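Local coordinates for protein putative fimbrium tip subunit Fim1C (Bacteroides ovatus, PDB 4EPS) that is probably a component of the fimbrium tip, part of the filamentous surface appendages that mediate cell adhesion and biofilm formation, at residues G271-A276 against D291-I296; R326-C331 against I425-Y430; M337-E342 against I456-K461; I465-W470 against T501-F506. All blocks are in the same frame, centred on the assembly; numbering follows the deposited sequence.

Contact 1. Residues G271-A276 against D291-I296; sequences GDYYYA and DNCIGI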
# COMPACT_ATOMS: atom_id res chain seq x y z
N GLY A 271 -1.52 -17.03 -2.77
CA GLY A 271 -1.59 -17.09 -4.22
C GLY A 271 -0.51 -16.28 -4.91
O GLY A 271 -0.33 -16.40 -6.12
N ASP A 272 0.24 -15.44 -4.16
CA ASP A 272 1.32 -14.68 -4.77
C ASP A 272 2.44 -15.63 -5.26
O ASP A 272 2.66 -16.68 -4.65
CB ASP A 272 1.92 -13.66 -3.81
CG ASP A 272 1.06 -12.42 -3.54
OD1 ASP A 272 -0.01 -12.25 -4.20
OD2 ASP A 272 1.46 -11.62 -2.67
N TYR A 273 3.12 -15.27 -6.36
CA TYR A 273 4.21 -16.07 -6.94
C TYR A 273 5.51 -15.76 -6.21
O TYR A 273 5.86 -14.59 -6.02
CB TYR A 273 4.35 -15.80 -8.47
CG TYR A 273 3.09 -16.15 -9.23
CD1 TYR A 273 2.84 -17.46 -9.64
CD2 TYR A 273 2.15 -15.17 -9.56
CE1 TYR A 273 1.68 -17.79 -10.34
CE2 TYR A 273 0.97 -15.49 -10.23
CZ TYR A 273 0.75 -16.80 -10.64
OH TYR A 273 -0.41 -17.12 -11.31
N TYR A 274 6.24 -16.81 -5.81
CA TYR A 274 7.47 -16.71 -5.03
C TYR A 274 8.66 -17.18 -5.86
O TYR A 274 8.61 -18.23 -6.50
CB TYR A 274 7.35 -17.56 -3.73
CG TYR A 274 8.38 -17.16 -2.70
CD1 TYR A 274 8.20 -16.04 -1.90
CD2 TYR A 274 9.56 -17.89 -2.54
CE1 TYR A 274 9.14 -15.67 -0.94
CE2 TYR A 274 10.52 -17.53 -1.59
CZ TYR A 274 10.30 -16.42 -0.79
OH TYR A 274 11.24 -16.04 0.12
N TYR A 275 9.74 -16.38 -5.85
CA TYR A 275 10.90 -16.63 -6.71
C TYR A 275 12.18 -17.00 -5.95
O TYR A 275 12.29 -16.77 -4.76
CB TYR A 275 11.13 -15.38 -7.62
CG TYR A 275 10.03 -15.28 -8.65
CD1 TYR A 275 8.80 -14.69 -8.34
CD2 TYR A 275 10.17 -15.85 -9.92
CE1 TYR A 275 7.73 -14.72 -9.24
CE2 TYR A 275 9.12 -15.84 -10.84
CZ TYR A 275 7.91 -15.27 -10.50
OH TYR A 275 6.86 -15.29 -11.39
N ALA A 276 13.15 -17.59 -6.67
CA ALA A 276 14.44 -18.06 -6.15
C ALA A 276 15.24 -16.97 -5.40
O ALA A 276 16.00 -17.30 -4.49
CB ALA A 276 15.27 -18.66 -7.27
N ASP A 291 10.37 -18.56 -15.16
CA ASP A 291 11.79 -18.58 -14.79
C ASP A 291 12.01 -18.21 -13.35
O ASP A 291 11.55 -17.15 -12.90
CB ASP A 291 12.65 -17.65 -15.69
CG ASP A 291 12.92 -18.17 -17.09
OD1 ASP A 291 12.53 -19.32 -17.39
OD2 ASP A 291 13.53 -17.41 -17.89
N ASN A 292 12.76 -19.08 -12.63
CA ASN A 292 13.12 -18.92 -11.23
C ASN A 292 11.91 -18.88 -10.28
O ASN A 292 12.10 -18.59 -9.10
CB ASN A 292 14.00 -17.68 -11.02
CG ASN A 292 15.34 -17.79 -11.71
OD1 ASN A 292 15.71 -16.97 -12.53
ND2 ASN A 292 16.06 -18.88 -11.45
N CYS A 293 10.69 -19.22 -10.75
CA CYS A 293 9.54 -19.31 -9.83
C CYS A 293 9.70 -20.62 -9.06
O CYS A 293 9.93 -21.67 -9.69
CB CYS A 293 8.19 -19.24 -10.56
SG CYS A 293 6.76 -19.23 -9.43
N ILE A 294 9.67 -20.57 -7.73
CA ILE A 294 9.91 -21.81 -6.94
C ILE A 294 8.67 -22.24 -6.16
O ILE A 294 8.63 -23.37 -5.64
CB ILE A 294 11.14 -21.67 -6.00
CG1 ILE A 294 10.91 -20.58 -4.93
CG2 ILE A 294 12.45 -21.41 -6.83
CD1 ILE A 294 11.96 -20.56 -3.77
N GLY A 295 7.69 -21.36 -6.05
CA GLY A 295 6.49 -21.73 -5.29
C GLY A 295 5.43 -20.66 -5.27
O GLY A 295 5.55 -19.63 -5.96
N ILE A 296 4.36 -20.93 -4.51
CA ILE A 296 3.22 -20.02 -4.32
C ILE A 296 3.07 -19.74 -2.82
O ILE A 296 3.10 -20.66 -2.01
CB ILE A 296 1.90 -20.69 -4.89
CG1 ILE A 296 2.03 -21.08 -6.41
CG2 ILE A 296 0.67 -19.81 -4.64
CD1 ILE A 296 2.38 -20.04 -7.34
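Tyr274 faces both Ile294 and Gly295 across a pair of antiparallel strands, which defines a classic beta bulge in the six-stranded antiparallel sheet of this part of the chain. The backbone evidence is direct. Tyr274 N donates to Gly295 O at 2.9 Å, whereas Tyr274 O takes the N-H of Ile294 at 2.8 Å and, weakly, that of Gly295. Beyond the bulge, Ala276 N reaches Asn292 O at 2.8 Å.

Apolar contacts flank these bonds. On one face the Tyr273 and Ile296 side chains run side by side, with Tyr273 CD1 3.5 Å from Ile296 CD1. On the other, Ile294 CD1 meets the edge of the Tyr274 ring at CD2, 3.8 Å away. The hydroxyl of Tyr274 bonds to that of Tyr187, and helix 446-458 packs against Tyr273 and Ile296.

The Tyr275 ring makes the sulfur-aromatic contact, its centroid 4.5 Å from Cys293 SG, and its OH bonds to Ala289 O. An alanine here would probably leave the Cys293 side chain without this ring to pack on and Ala289 O without the hydroxyl. Cys293 SG is anti to its own backbone N (chi1 -176°), which puts it over one ring face, offset toward the rim; Asp291 O lies at the ring's edge, in its plane, 3.4 Å from Tyr275 CE2.

Contact 2. Residues R326-C331 against I425-Y430; sequences RSHPNC and ITTGWY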
# COMPACT_ATOMS: atom_id res chain seq x y z
N ARG A 326 14.27 -19.86 16.88
CA ARG A 326 15.70 -19.95 17.18
C ARG A 326 16.58 -19.92 15.90
O ARG A 326 17.55 -19.16 15.84
CB ARG A 326 15.94 -21.23 17.99
CG ARG A 326 17.32 -21.39 18.57
CD ARG A 326 17.29 -22.44 19.67
NE ARG A 326 16.89 -23.76 19.15
CZ ARG A 326 15.90 -24.49 19.65
NH1 ARG A 326 15.18 -24.05 20.68
NH2 ARG A 326 15.63 -25.68 19.13
N SER A 327 16.23 -20.72 14.87
CA SER A 327 17.07 -20.83 13.67
C SER A 327 16.79 -19.80 12.57
O SER A 327 17.71 -19.53 11.80
CB SER A 327 16.95 -22.22 13.07
OG SER A 327 17.24 -23.21 14.04
N HIS A 328 15.54 -19.30 12.44
CA HIS A 328 15.21 -18.36 11.36
C HIS A 328 14.29 -17.30 11.92
O HIS A 328 13.12 -17.23 11.51
CB HIS A 328 14.58 -19.11 10.16
CG HIS A 328 15.51 -20.10 9.52
ND1 HIS A 328 15.45 -21.45 9.84
CD2 HIS A 328 16.52 -19.90 8.64
CE1 HIS A 328 16.41 -22.03 9.13
NE2 HIS A 328 17.09 -21.14 8.40
N PRO A 329 14.78 -16.46 12.87
CA PRO A 329 13.90 -15.47 13.53
C PRO A 329 13.30 -14.42 12.61
O PRO A 329 12.34 -13.75 12.99
CB PRO A 329 14.83 -14.80 14.56
CG PRO A 329 16.22 -15.01 14.01
CD PRO A 329 16.15 -16.39 13.44
N ASN A 330 13.86 -14.28 11.41
CA ASN A 330 13.36 -13.28 10.48
C ASN A 330 12.20 -13.83 9.61
O ASN A 330 11.52 -13.05 8.95
CB ASN A 330 14.52 -12.76 9.61
CG ASN A 330 15.76 -12.36 10.41
OD1 ASN A 330 15.68 -11.81 11.52
ND2 ASN A 330 16.94 -12.60 9.86
N CYS A 331 11.92 -15.15 9.65
CA CYS A 331 10.84 -15.74 8.83
C CYS A 331 9.47 -15.62 9.49
O CYS A 331 8.90 -16.58 9.99
CB CYS A 331 11.20 -17.19 8.48
SG CYS A 331 12.66 -17.34 7.41
N ILE A 425 17.53 -16.45 2.75
CA ILE A 425 16.78 -15.77 3.82
C ILE A 425 15.59 -16.61 4.34
O ILE A 425 14.95 -16.19 5.30
CB ILE A 425 16.29 -14.38 3.35
CG1 ILE A 425 15.39 -14.48 2.07
CG2 ILE A 425 17.52 -13.44 3.15
CD1 ILE A 425 14.65 -13.22 1.69
N THR A 426 15.29 -17.74 3.72
CA THR A 426 14.17 -18.60 4.14
C THR A 426 14.63 -19.78 5.00
O THR A 426 15.82 -20.00 5.19
CB THR A 426 13.41 -19.13 2.89
OG1 THR A 426 14.20 -20.13 2.22
CG2 THR A 426 12.97 -18.02 1.94
N THR A 427 13.65 -20.59 5.47
CA THR A 427 13.94 -21.78 6.26
C THR A 427 14.60 -22.87 5.44
O THR A 427 15.18 -23.80 6.00
CB THR A 427 12.60 -22.37 6.81
OG1 THR A 427 11.76 -22.73 5.69
CG2 THR A 427 11.85 -21.43 7.73
N GLY A 428 14.39 -22.84 4.13
CA GLY A 428 14.71 -23.94 3.24
C GLY A 428 13.45 -24.83 3.20
O GLY A 428 12.52 -24.63 3.99
N TRP A 429 13.41 -25.78 2.29
CA TRP A 429 12.25 -26.66 2.09
C TRP A 429 12.12 -27.74 3.19
O TRP A 429 13.12 -28.36 3.59
CB TRP A 429 12.34 -27.36 0.72
CG TRP A 429 12.28 -26.45 -0.48
CD1 TRP A 429 13.24 -26.28 -1.44
CD2 TRP A 429 11.17 -25.62 -0.88
NE1 TRP A 429 12.81 -25.41 -2.40
CE2 TRP A 429 11.54 -24.98 -2.08
CE3 TRP A 429 9.89 -25.37 -0.34
CZ2 TRP A 429 10.68 -24.10 -2.76
CZ3 TRP A 429 9.04 -24.49 -1.00
CH2 TRP A 429 9.44 -23.87 -2.20
N TYR A 430 10.89 -28.02 3.61
CA TYR A 430 10.62 -29.10 4.56
C TYR A 430 9.26 -29.75 4.24
O TYR A 430 8.41 -29.12 3.61
CB TYR A 430 10.66 -28.62 6.03
CG TYR A 430 9.69 -27.50 6.35
CD1 TYR A 430 8.36 -27.78 6.69
CD2 TYR A 430 10.08 -26.17 6.23
CE1 TYR A 430 7.45 -26.75 6.92
CE2 TYR A 430 9.18 -25.13 6.48
CZ TYR A 430 7.86 -25.43 6.82
OH TYR A 430 7.00 -24.40 7.08
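His328 and Cys331 meet Thr426 and Thr427 where a type I beta turn, His328 to Cys331, follows the end of helix 323-327 and packs on the loop between helices 408-419 and 434-438. No hydrogen bond spans the two segments, and the buried surface is modest at 198 Å², so the contact rests on van der Waals and CH-pi packing.

His328 is the first residue to leave helical backbone angles. Its CG stands anti to the carbonyl carbon (chi1 -63°), and the ring beyond presents one face to the loop. Thr427 CA sits over the centre of that face, 3.7 Å from the ring centroid and 5° off the normal, which meets the geometry of a CH-pi contact. The Thr426 carbonyl approaches the same ring obliquely, its O 3.5 Å from His328 CD2. The ring also meets Tyr390 of helix 389-403, the planes nearly perpendicular. An alanine in place of His328 would probably deprive Thr427 CA of its aromatic cover and leave Tyr390 without this ring partner.

Across the turn, Cys331 N donates to His328 O at 3.0 Å, closing the turn; the Cys331 side chain points toward the loop. On the loop side, Thr427 OG1 donates to a lone pair of Gly428 O at 2.7 Å and also bonds to Gly509 N, tying the loop to strand 502-509. Thr427 CG2 lies 4.2 Å from Cys331 SG, and the same sulfur rests 3.3 Å from Ile425 O.

Contact 3. Residues M337-E342 against I456-K461; sequences MSLYTE and IKVSDK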
# COMPACT_ATOMS: atom_id res chain seq x y z
N MSE A 337 4.39 -22.83 -0.70
CA MSE A 337 4.33 -24.22 -1.13
C MSE A 337 5.09 -24.36 -2.45
O MSE A 337 4.89 -23.57 -3.37
CB MSE A 337 2.88 -24.70 -1.31
CG MSE A 337 2.83 -26.21 -1.62
SE MSE A 337 0.99 -26.79 -1.82
CE MSE A 337 0.59 -25.79 -3.41
N SER A 338 5.88 -25.42 -2.56
CA SER A 338 6.70 -25.72 -3.73
C SER A 338 5.87 -25.96 -4.98
O SER A 338 4.82 -26.58 -4.90
CB SER A 338 7.51 -27.00 -3.45
OG SER A 338 6.66 -28.16 -3.34
N LEU A 339 6.40 -25.56 -6.17
CA LEU A 339 5.85 -26.02 -7.45
C LEU A 339 6.19 -27.51 -7.61
O LEU A 339 5.55 -28.23 -8.38
CB LEU A 339 6.48 -25.25 -8.63
CG LEU A 339 6.28 -23.73 -8.65
CD1 LEU A 339 6.74 -23.14 -10.00
CD2 LEU A 339 4.83 -23.36 -8.40
N TYR A 340 7.26 -27.93 -6.95
CA TYR A 340 7.72 -29.32 -6.96
C TYR A 340 6.66 -30.25 -6.42
O TYR A 340 6.05 -29.97 -5.37
CB TYR A 340 8.99 -29.47 -6.10
CG TYR A 340 9.52 -30.89 -5.98
CD1 TYR A 340 9.02 -31.77 -5.01
CD2 TYR A 340 10.49 -31.38 -6.86
CE1 TYR A 340 9.46 -33.09 -4.92
CE2 TYR A 340 10.97 -32.69 -6.75
CZ TYR A 340 10.45 -33.54 -5.79
OH TYR A 340 10.90 -34.82 -5.67
N THR A 341 6.46 -31.39 -7.09
CA THR A 341 5.59 -32.45 -6.57
C THR A 341 5.98 -33.78 -7.20
O THR A 341 6.18 -33.87 -8.42
CB THR A 341 4.08 -32.17 -6.67
OG1 THR A 341 3.37 -33.21 -5.98
CG2 THR A 341 3.56 -32.05 -8.13
N GLU A 342 6.09 -34.81 -6.37
CA GLU A 342 6.38 -36.19 -6.80
C GLU A 342 5.69 -37.11 -5.85
O GLU A 342 5.32 -36.69 -4.76
CB GLU A 342 7.90 -36.49 -6.81
CG GLU A 342 8.76 -35.74 -7.82
CD GLU A 342 8.43 -35.84 -9.30
OE1 GLU A 342 7.90 -36.88 -9.74
OE2 GLU A 342 8.72 -34.86 -10.03
N ILE A 456 -1.11 -23.65 -12.14
CA ILE A 456 -1.28 -23.98 -13.57
C ILE A 456 -0.64 -22.91 -14.51
O ILE A 456 -0.37 -23.21 -15.66
CB ILE A 456 -2.79 -24.21 -13.90
CG1 ILE A 456 -3.01 -25.00 -15.23
CG2 ILE A 456 -3.61 -22.94 -13.87
CD1 ILE A 456 -2.51 -26.50 -15.22
N LYS A 457 -0.36 -21.69 -14.01
CA LYS A 457 0.25 -20.63 -14.82
C LYS A 457 1.77 -20.74 -14.85
O LYS A 457 2.40 -20.15 -15.73
CB LYS A 457 -0.16 -19.25 -14.29
CG LYS A 457 -1.66 -19.00 -14.40
CD LYS A 457 -1.97 -17.52 -14.33
CE LYS A 457 -3.45 -17.27 -14.28
NZ LYS A 457 -3.75 -15.88 -13.86
N VAL A 458 2.39 -21.44 -13.87
CA VAL A 458 3.86 -21.51 -13.77
C VAL A 458 4.41 -22.95 -13.72
O VAL A 458 5.63 -23.14 -13.58
CB VAL A 458 4.41 -20.73 -12.56
CG1 VAL A 458 4.30 -19.21 -12.77
CG2 VAL A 458 3.73 -21.16 -11.25
N SER A 459 3.53 -23.92 -13.79
CA SER A 459 3.88 -25.35 -13.71
C SER A 459 2.90 -26.16 -14.54
O SER A 459 1.79 -25.67 -14.82
CB SER A 459 3.83 -25.79 -12.24
OG SER A 459 3.98 -27.19 -12.03
N ASP A 460 3.26 -27.42 -14.85
CA ASP A 460 2.36 -28.30 -15.58
C ASP A 460 1.58 -29.18 -14.59
O ASP A 460 0.73 -29.95 -15.00
CB ASP A 460 3.13 -29.13 -16.62
CG ASP A 460 3.69 -28.28 -17.76
OD1 ASP A 460 2.97 -27.35 -18.22
OD2 ASP A 460 4.84 -28.50 -18.16
N LYS A 461 1.86 -29.02 -13.28
CA LYS A 461 1.18 -29.82 -12.24
C LYS A 461 0.42 -28.97 -11.24
O LYS A 461 0.93 -27.96 -10.77
CB LYS A 461 2.21 -30.67 -11.48
CG LYS A 461 2.94 -31.70 -12.34
CD LYS A 461 4.24 -32.13 -11.70
CE LYS A 461 4.64 -33.52 -12.11
NZ LYS A 461 5.76 -34.04 -11.28
O HOH W 1 3.01 -27.58 -9.11
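Leu339 to Glu342 and Val458 to Lys461 run in nearly the same direction, their end-to-end vectors 22° apart, with the closest CA pair, Leu339 and Ser459, separated by 6.6 Å. At the inner end Leu339 and Val458 cross at about a right angle, and Leu339 CD2 touches Val458 CG2 at 3.8 Å; both side chains also pack on Cys293.

Between the backbones a water donates to Leu339 O and to Lys461 O, 2.7 Å from each. In one of the two conformers of Ser459, its OG also bonds to this water and accepts from Lys461 N at 3.1 Å, which fits an ST turn.

The Lys461 chain is extended beyond CG and crosses the Thr341 side chain obliquely, Thr341 CG2 lying 3.6 Å from Lys461 CD. Lys461 NZ then donates to Thr341 O at 2.9 Å, nearly along the C=O axis, and forms a salt bridge with Glu342 OE2 at 3.3 Å. Thr341 OG1 turns instead to Tyr504 O in the neighbouring strand.

The chemistry thus passes from buried aliphatic packing, through a water bridge, to a charged outer end. The ammonium group probably offsets the repulsion between Thr341 O and Glu342 OE2, two acceptors 3.2 Å apart.

Contact 4. Residues I465-W470 against T501-F506; sequences ISATYW and TYTYRF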
# COMPACT_ATOMS: atom_id res chain seq x y z
N ILE A 465 -6.89 -32.46 -5.77
CA ILE A 465 -7.74 -32.46 -4.57
C ILE A 465 -8.08 -33.90 -4.11
O ILE A 465 -8.40 -34.07 -2.94
CB ILE A 465 -9.04 -31.64 -4.81
CG1 ILE A 465 -9.71 -31.21 -3.49
CG2 ILE A 465 -10.02 -32.35 -5.81
CD1 ILE A 465 -10.96 -30.26 -3.61
N SER A 466 -7.99 -34.91 -5.01
CA SER A 466 -8.32 -36.31 -4.68
C SER A 466 -7.08 -37.11 -4.26
O SER A 466 -7.19 -38.29 -3.91
CB SER A 466 -8.99 -36.99 -5.88
OG SER A 466 -8.11 -37.05 -6.99
N ALA A 467 -5.88 -36.48 -4.29
CA ALA A 467 -4.65 -37.17 -3.90
C ALA A 467 -4.48 -37.22 -2.36
O ALA A 467 -5.21 -36.55 -1.62
CB ALA A 467 -3.44 -36.49 -4.53
N THR A 468 -3.51 -38.01 -1.90
CA THR A 468 -3.19 -38.19 -0.49
C THR A 468 -1.79 -37.64 -0.30
O THR A 468 -0.90 -38.00 -1.06
CB THR A 468 -3.32 -39.65 -0.08
OG1 THR A 468 -4.70 -40.04 -0.28
CG2 THR A 468 -2.96 -39.86 1.41
N TYR A 469 -1.60 -36.78 0.71
CA TYR A 469 -0.33 -36.08 0.87
C TYR A 469 0.43 -36.47 2.13
O TYR A 469 -0.16 -36.53 3.21
CB TYR A 469 -0.58 -34.55 0.87
CG TYR A 469 -1.14 -34.07 -0.45
CD1 TYR A 469 -2.50 -34.17 -0.73
CD2 TYR A 469 -0.29 -33.62 -1.46
CE1 TYR A 469 -3.01 -33.78 -1.98
CE2 TYR A 469 -0.79 -33.23 -2.71
CZ TYR A 469 -2.15 -33.32 -2.96
OH TYR A 469 -2.65 -32.95 -4.20
N TRP A 470 1.74 -36.70 2.00
CA TRP A 470 2.57 -36.96 3.18
C TRP A 470 2.66 -35.76 4.10
O TRP A 470 2.80 -34.64 3.61
CB TRP A 470 4.03 -37.22 2.76
CG TRP A 470 4.30 -38.53 2.11
CD1 TRP A 470 4.77 -38.73 0.84
CD2 TRP A 470 4.28 -39.83 2.73
NE1 TRP A 470 5.02 -40.06 0.62
CE2 TRP A 470 4.71 -40.77 1.76
CE3 TRP A 470 3.88 -40.30 4.00
CZ2 TRP A 470 4.78 -42.14 2.02
CZ3 TRP A 470 3.96 -41.67 4.27
CH2 TRP A 470 4.41 -42.57 3.29
N THR A 501 3.13 -45.30 -0.87
CA THR A 501 3.47 -44.22 -1.80
C THR A 501 2.39 -43.16 -1.75
O THR A 501 1.24 -43.45 -2.07
CB THR A 501 3.64 -44.78 -3.24
OG1 THR A 501 4.73 -45.70 -3.25
CG2 THR A 501 3.90 -43.68 -4.27
N TYR A 502 2.77 -41.93 -1.35
CA TYR A 502 1.84 -40.80 -1.33
C TYR A 502 2.52 -39.58 -2.00
O TYR A 502 3.67 -39.67 -2.45
CB TYR A 502 1.33 -40.47 0.08
CG TYR A 502 0.69 -41.64 0.81
CD1 TYR A 502 -0.55 -42.14 0.41
CD2 TYR A 502 1.34 -42.26 1.87
CE1 TYR A 502 -1.16 -43.20 1.10
CE2 TYR A 502 0.75 -43.33 2.55
CZ TYR A 502 -0.48 -43.81 2.14
OH TYR A 502 -1.02 -44.88 2.82
N THR A 503 1.81 -38.45 -2.05
CA THR A 503 2.29 -37.26 -2.75
C THR A 503 3.02 -36.32 -1.84
O THR A 503 2.57 -36.02 -0.73
CB THR A 503 1.10 -36.54 -3.42
OG1 THR A 503 0.48 -37.46 -4.30
CG2 THR A 503 1.54 -35.31 -4.23
N TYR A 504 4.13 -35.80 -2.36
CA TYR A 504 4.90 -34.76 -1.69
C TYR A 504 4.60 -33.37 -2.23
O TYR A 504 4.58 -33.15 -3.44
CB TYR A 504 6.41 -34.99 -1.93
CG TYR A 504 7.01 -36.07 -1.08
CD1 TYR A 504 7.47 -35.80 0.21
CD2 TYR A 504 7.21 -37.36 -1.58
CE1 TYR A 504 8.07 -36.78 0.99
CE2 TYR A 504 7.80 -38.35 -0.81
CZ TYR A 504 8.25 -38.05 0.47
OH TYR A 504 8.84 -39.01 1.24
N ARG A 505 4.47 -32.42 -1.31
CA ARG A 505 4.52 -30.97 -1.54
C ARG A 505 5.44 -30.44 -0.44
O ARG A 505 5.32 -30.89 0.70
CB ARG A 505 3.14 -30.30 -1.49
CG ARG A 505 2.30 -30.49 -2.74
CD ARG A 505 2.72 -29.53 -3.86
NE ARG A 505 1.97 -29.82 -5.08
CZ ARG A 505 2.00 -29.09 -6.18
NH1 ARG A 505 2.77 -28.00 -6.23
NH2 ARG A 505 1.32 -29.45 -7.25
N PHE A 506 6.40 -29.59 -0.77
CA PHE A 506 7.28 -29.03 0.25
C PHE A 506 6.84 -27.62 0.57
O PHE A 506 6.23 -26.94 -0.26
CB PHE A 506 8.75 -29.05 -0.22
CG PHE A 506 9.29 -30.47 -0.16
CD1 PHE A 506 9.12 -31.34 -1.24
CD2 PHE A 506 9.95 -30.93 0.97
CE1 PHE A 506 9.57 -32.67 -1.17
CE2 PHE A 506 10.41 -32.26 1.03
CZ PHE A 506 10.19 -33.12 -0.02
O HOH W 2 -1.52 -39.63 -3.80
O HOH W 3 3.61 -33.46 1.23
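Trp470 reaches across to Tyr502 and Tyr504 from a backbone already tied to Thr503: Trp470 N donates to Thr503 O at 2.9 Å, and Thr503 N to Thr468 O at the same length. Trp470 CB lies 4.0 Å from Thr503 O. CG is anti to the carbonyl carbon (chi1 -73°), and from there the indole passes between the two tyrosines. CD1 sits over the centre of the Tyr504 ring, 3.4 Å above its plane, although the two ring planes are oblique at 41°. NE1 bonds to Gly344 O, and the hydroxyl of Tyr504 to Lys345 O. On the opposite indole face, Tyr502 CB lies over the five-membered ring, 3.7 Å from its centroid, in a CH-pi contact. Farther out, CZ2 and CH2 each meet Tyr502 CD2 at 3.4 Å, where the edge of Tyr502 points at the six-membered ring with planes at 82°.

Thr468 CG2 packs against Tyr502 CD1, while Thr503 CG2 lies beside Tyr469 CE2. A water joins Thr468 N to Thr503 OG1.

A single bridge, Tyr469 with Thr503, joins the segments, which run steeply across each other. This is an aromatic cluster at the crossing of strands 469-474 and 502-509, members of two antiparallel sheets.

How the contacts relate
Contact 1 is the most buried, with ten of its twelve touching residues enclosed; contacts 2, 3 and 4 are partly buried, and contact 3 ends in an exposed lysine. Contacts 1, 3 and 4 reach one antiparallel sheet: strand 293-300 neighbours strand 334-338, which neighbours strand 502-509. Probable hydrogen bonds link them, Ile296 O to Met337 N and Ser338 N to Phe506 O. Contact 2 involves no strand of its own but touches the other three, Trp429 packing on Ile294, Ser338 and Phe506. Chemistry follows place: strand pairing within the sheet, CH-pi packing between loops, a salt bridge toward the surface, and clustered aromatics where two sheets meet.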